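Local coordinates for ABC transporter, substrate binding protein (Aeropyrum pernix, PDB 3EAF) that probably captures a small solute, perhaps an amino acid or related compound, outside the cell and delivers it to an ABC transporter in the membrane, at residues A[313-316]-A[317-320]; A[319-322]-A[323-327]. All coordinates share one frame; numbering follows the deposited sequence.

Overall arrangement
Both contacts belong to helix 317-326, in the lobe whose sheet contains strand 101-104, and their centres are about 10 Å apart. Contact 1 (313-316 with 317-320) is the start of this helix, where the chain turns out of helix 309-315; contact 2 (319-322 with 323-327) is its last turns, where the main-chain O of Glu-325 binds magnesium. Ala-319 and Leu-320 serve in both, and a salt bridge of 2.8 Å from Arg-315 NH1 to Glu-322 OE1 ties the turn to the middle of the helix. The metal belongs to the far end: the side chain of Leu-320 is still about 13 Å from the ion.

Contact 1. Residues A[313-316]-A[317-320]; sequences QERG and GEAL
The tight junction between helices 309-315 and 317-326 is built where Arg-315 and Gly-316 meet the first turn of the second helix. Gly-316 is the first residue beyond helix 309-315 and the N-cap of helix 317-326. Its phi is positive (49°), a conformation that favours glycine.

The carbonyls of the turn take up N-H groups at the helix start. Arg-315 O accepts a hydrogen bond from Glu-318 N at 3.0 Å, with the donor tilted from the carbonyl plane. Gly-316 O receives Leu-320 N at 3.3 Å, in its carbonyl plane, and a weaker bond from Ala-319 N at 3.1 Å. Alanine suits the buried place of Ala-319, where its methyl lies against Asp-311 of helix 309-315 and the guanidinium of Arg-315 passes close to CA.

The Arg-315 side chain runs over the first turn of the second helix. Bent at chi3 (-62°), it brings NH2 to 4.0 Å from Ala-319 CA. Glu-318, with CG anti to its backbone N and extended beyond it, crosses the arginine at a slant, the two planar groups 40° apart, and its OE1 lies 3.8 Å from Arg-315 NH1. This salt bridge is long, and the arginine has stronger partners: Asp-311 at NE and Glu-322 at NH1. A long side chain ending in several N-H donors suits a place among three acids and links the two helices. Glu-318 also lies near the helix N-terminus, where its negative charge would probably be favoured by the dipole.

Leu-320 turns its branched end to Leu-300, Ala-303 and Ile-304 of helix 288-304 and to Leu-312, an apolar side chain for a buried face. A tight interhelical turn, with a positive-phi glycine just after one helix that is also the N-cap of the next, here joins two helices of a periplasmic-binding-protein lobe.

Contact 2. Residues A[319-322]-A[323-327]; sequences ALKE and ALEAN. With MG (magnesium ion), chain C.
Lys-321 and Glu-325, one helical turn apart, form a salt bridge in which NZ donates to OE1 at 2.8 Å. The ammonium meets OE1 on its syn side, 33° out of the carboxylate plane, and makes a weak second bond to OE2. Bends at chi3 and chi4 (60°) of the lysine swing NZ toward the acid. His-346 NE2 is hydrogen-bonded to OE2, so the carboxylate is gripped from two residues, while the metal is bound by the backbone carbonyl of Glu-325 and not by the carboxylate.

Glu-325 O lies 2.5 Å from the magnesium ion, whose other protein ligands are Asp-340 OD1 and Tyr-341 O; three waters complete the six ligands. One of these waters also donates to Leu-324 O at 2.6 Å and to Asn-327 O, joining both carbonyls to the ion.

The i to i+4 pattern holds for Ala-323 N to Ala-319 O and Leu-324 N to Leu-320 O, while Glu-325 N divides between Lys-321 O and, weakly, Glu-322 O. Leu-324 lays CG 3.4 Å from Leu-320 O and packs on Leu-299 and Ala-303 of helix 288-304, as an apolar residue should on this buried side. Ala-323 is small enough to sit against Val-307. The whole is an amphipathic helix with an i to i+4 Lys-Glu salt bridge, its last turns lending a main-chain oxygen to a hydrated magnesium site.

Contact 1. Residues A[313-316]-A[317-320]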
# COMPACT_ATOMS: atom_id res chain seq x y z
N GLN A 313 5.07 28.57 -4.51
CA GLN A 313 4.22 29.65 -3.99
C GLN A 313 3.04 29.99 -4.90
O GLN A 313 1.94 30.25 -4.42
CB GLN A 313 5.05 30.90 -3.72
CG GLN A 313 5.59 30.98 -2.31
CD GLN A 313 6.32 32.28 -2.02
OE1 GLN A 313 7.34 32.58 -2.65
NE2 GLN A 313 5.81 33.05 -1.06
N GLU A 314 3.28 30.01 -6.21
CA GLU A 314 2.26 30.43 -7.17
C GLU A 314 1.22 29.36 -7.47
O GLU A 314 0.01 29.65 -7.48
CB GLU A 314 2.93 30.88 -8.48
CG GLU A 314 3.68 32.19 -8.38
CD GLU A 314 4.56 32.45 -9.59
OE1 GLU A 314 4.12 32.14 -10.72
OE2 GLU A 314 5.69 32.96 -9.41
N ARG A 315 1.67 28.13 -7.70
CA ARG A 315 0.77 27.06 -8.16
C ARG A 315 0.58 25.93 -7.15
O ARG A 315 -0.24 25.03 -7.38
CB ARG A 315 1.23 26.52 -9.51
CG ARG A 315 1.51 27.60 -10.57
CD ARG A 315 1.73 26.97 -11.94
NE ARG A 315 2.91 26.10 -11.95
CZ ARG A 315 3.05 25.03 -12.72
NH1 ARG A 315 2.08 24.67 -13.55
NH2 ARG A 315 4.17 24.30 -12.65
N GLY A 316 1.32 25.97 -6.04
CA GLY A 316 1.15 25.04 -4.93
C GLY A 316 1.10 23.57 -5.32
O GLY A 316 2.09 23.02 -5.82
N GLY A 317 -0.06 22.95 -5.09
CA GLY A 317 -0.27 21.53 -5.39
C GLY A 317 -0.05 21.14 -6.84
O GLY A 317 0.39 20.04 -7.13
N GLU A 318 -0.36 22.07 -7.75
CA GLU A 318 -0.15 21.87 -9.18
C GLU A 318 1.33 21.82 -9.56
O GLU A 318 1.71 21.07 -10.47
CB GLU A 318 -0.86 22.96 -9.98
CG GLU A 318 -0.84 22.75 -11.49
CD GLU A 318 -1.71 23.75 -12.22
OE1 GLU A 318 -1.41 24.97 -12.15
OE2 GLU A 318 -2.69 23.32 -12.86
N ALA A 319 2.16 22.61 -8.88
CA ALA A 319 3.61 22.56 -9.09
C ALA A 319 4.14 21.19 -8.65
O ALA A 319 5.01 20.62 -9.31
CB ALA A 319 4.31 23.68 -8.32
N LEU A 320 3.59 20.67 -7.56
CA LEU A 320 3.97 19.36 -7.03
C LEU A 320 3.54 18.22 -7.96
O LEU A 320 4.32 17.30 -8.20
CB LEU A 320 3.41 19.14 -5.62
CG LEU A 320 4.00 20.02 -4.50
CD1 LEU A 320 3.22 19.83 -3.21
CD2 LEU A 320 5.48 19.73 -4.28

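Contact 2. Residues A[319-322]-A[323-327]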
# COMPACT_ATOMS: atom_id res chain seq x y z
N ALA A 319 2.16 22.61 -8.88
CA ALA A 319 3.61 22.56 -9.09
C ALA A 319 4.14 21.19 -8.65
O ALA A 319 5.01 20.62 -9.31
CB ALA A 319 4.31 23.68 -8.32
N LEU A 320 3.59 20.67 -7.56
CA LEU A 320 3.97 19.36 -7.03
C LEU A 320 3.54 18.22 -7.96
O LEU A 320 4.32 17.30 -8.20
CB LEU A 320 3.41 19.14 -5.62
CG LEU A 320 4.00 20.02 -4.50
CD1 LEU A 320 3.22 19.83 -3.21
CD2 LEU A 320 5.48 19.73 -4.28
N LYS A 321 2.30 18.29 -8.46
CA LYS A 321 1.80 17.29 -9.43
C LYS A 321 2.68 17.19 -10.66
O LYS A 321 3.03 16.10 -11.11
CB LYS A 321 0.36 17.59 -9.87
CG LYS A 321 0.06 17.11 -11.31
CD LYS A 321 -1.40 17.10 -11.64
CE LYS A 321 -1.68 17.60 -13.06
NZ LYS A 321 -1.06 16.82 -14.16
N GLU A 322 3.03 18.35 -11.22
CA GLU A 322 3.79 18.40 -12.46
C GLU A 322 5.22 17.89 -12.27
O GLU A 322 5.76 17.22 -13.16
CB GLU A 322 3.74 19.82 -13.04
CG GLU A 322 2.32 20.19 -13.53
CD GLU A 322 2.23 21.55 -14.19
OE1 GLU A 322 3.26 22.26 -14.30
OE2 GLU A 322 1.10 21.92 -14.62
N ALA A 323 5.81 18.20 -11.12
CA ALA A 323 7.12 17.68 -10.74
C ALA A 323 7.11 16.16 -10.61
O ALA A 323 8.06 15.50 -11.01
CB ALA A 323 7.59 18.32 -9.43
N LEU A 324 6.04 15.60 -10.04
CA LEU A 324 5.92 14.15 -9.90
C LEU A 324 5.80 13.45 -11.27
O LEU A 324 6.19 12.30 -11.43
CB LEU A 324 4.75 13.77 -8.98
CG LEU A 324 4.95 14.05 -7.48
CD1 LEU A 324 3.61 14.09 -6.74
CD2 LEU A 324 5.90 13.03 -6.85
N GLU A 325 5.26 14.18 -12.25
CA GLU A 325 5.10 13.67 -13.62
C GLU A 325 6.35 13.85 -14.49
O GLU A 325 6.48 13.20 -15.54
CB GLU A 325 3.89 14.33 -14.29
CG GLU A 325 2.55 13.86 -13.74
CD GLU A 325 1.36 14.56 -14.35
OE1 GLU A 325 1.49 15.72 -14.78
OE2 GLU A 325 0.27 13.95 -14.38
N ALA A 326 7.28 14.71 -14.06
CA ALA A 326 8.42 15.09 -14.90
C ALA A 326 9.74 14.47 -14.47
O ALA A 326 10.77 14.74 -15.09
CB ALA A 326 8.54 16.62 -14.95
N ASN A 327 9.72 13.63 -13.44
CA ASN A 327 10.94 13.10 -12.85
C ASN A 327 10.84 11.62 -12.48
O ASN A 327 9.77 11.15 -12.07
CB ASN A 327 11.33 13.89 -11.59
CG ASN A 327 11.52 15.37 -11.84
OD1 ASN A 327 10.63 16.18 -11.54
ND2 ASN A 327 12.66 15.73 -12.41
MG MG C . 7.16 10.85 -15.56
O HOH W 1 7.38 10.95 -13.27
O HOH W 2 9.16 11.71 -16.80
O HOH W 3 6.85 9.52 -17.74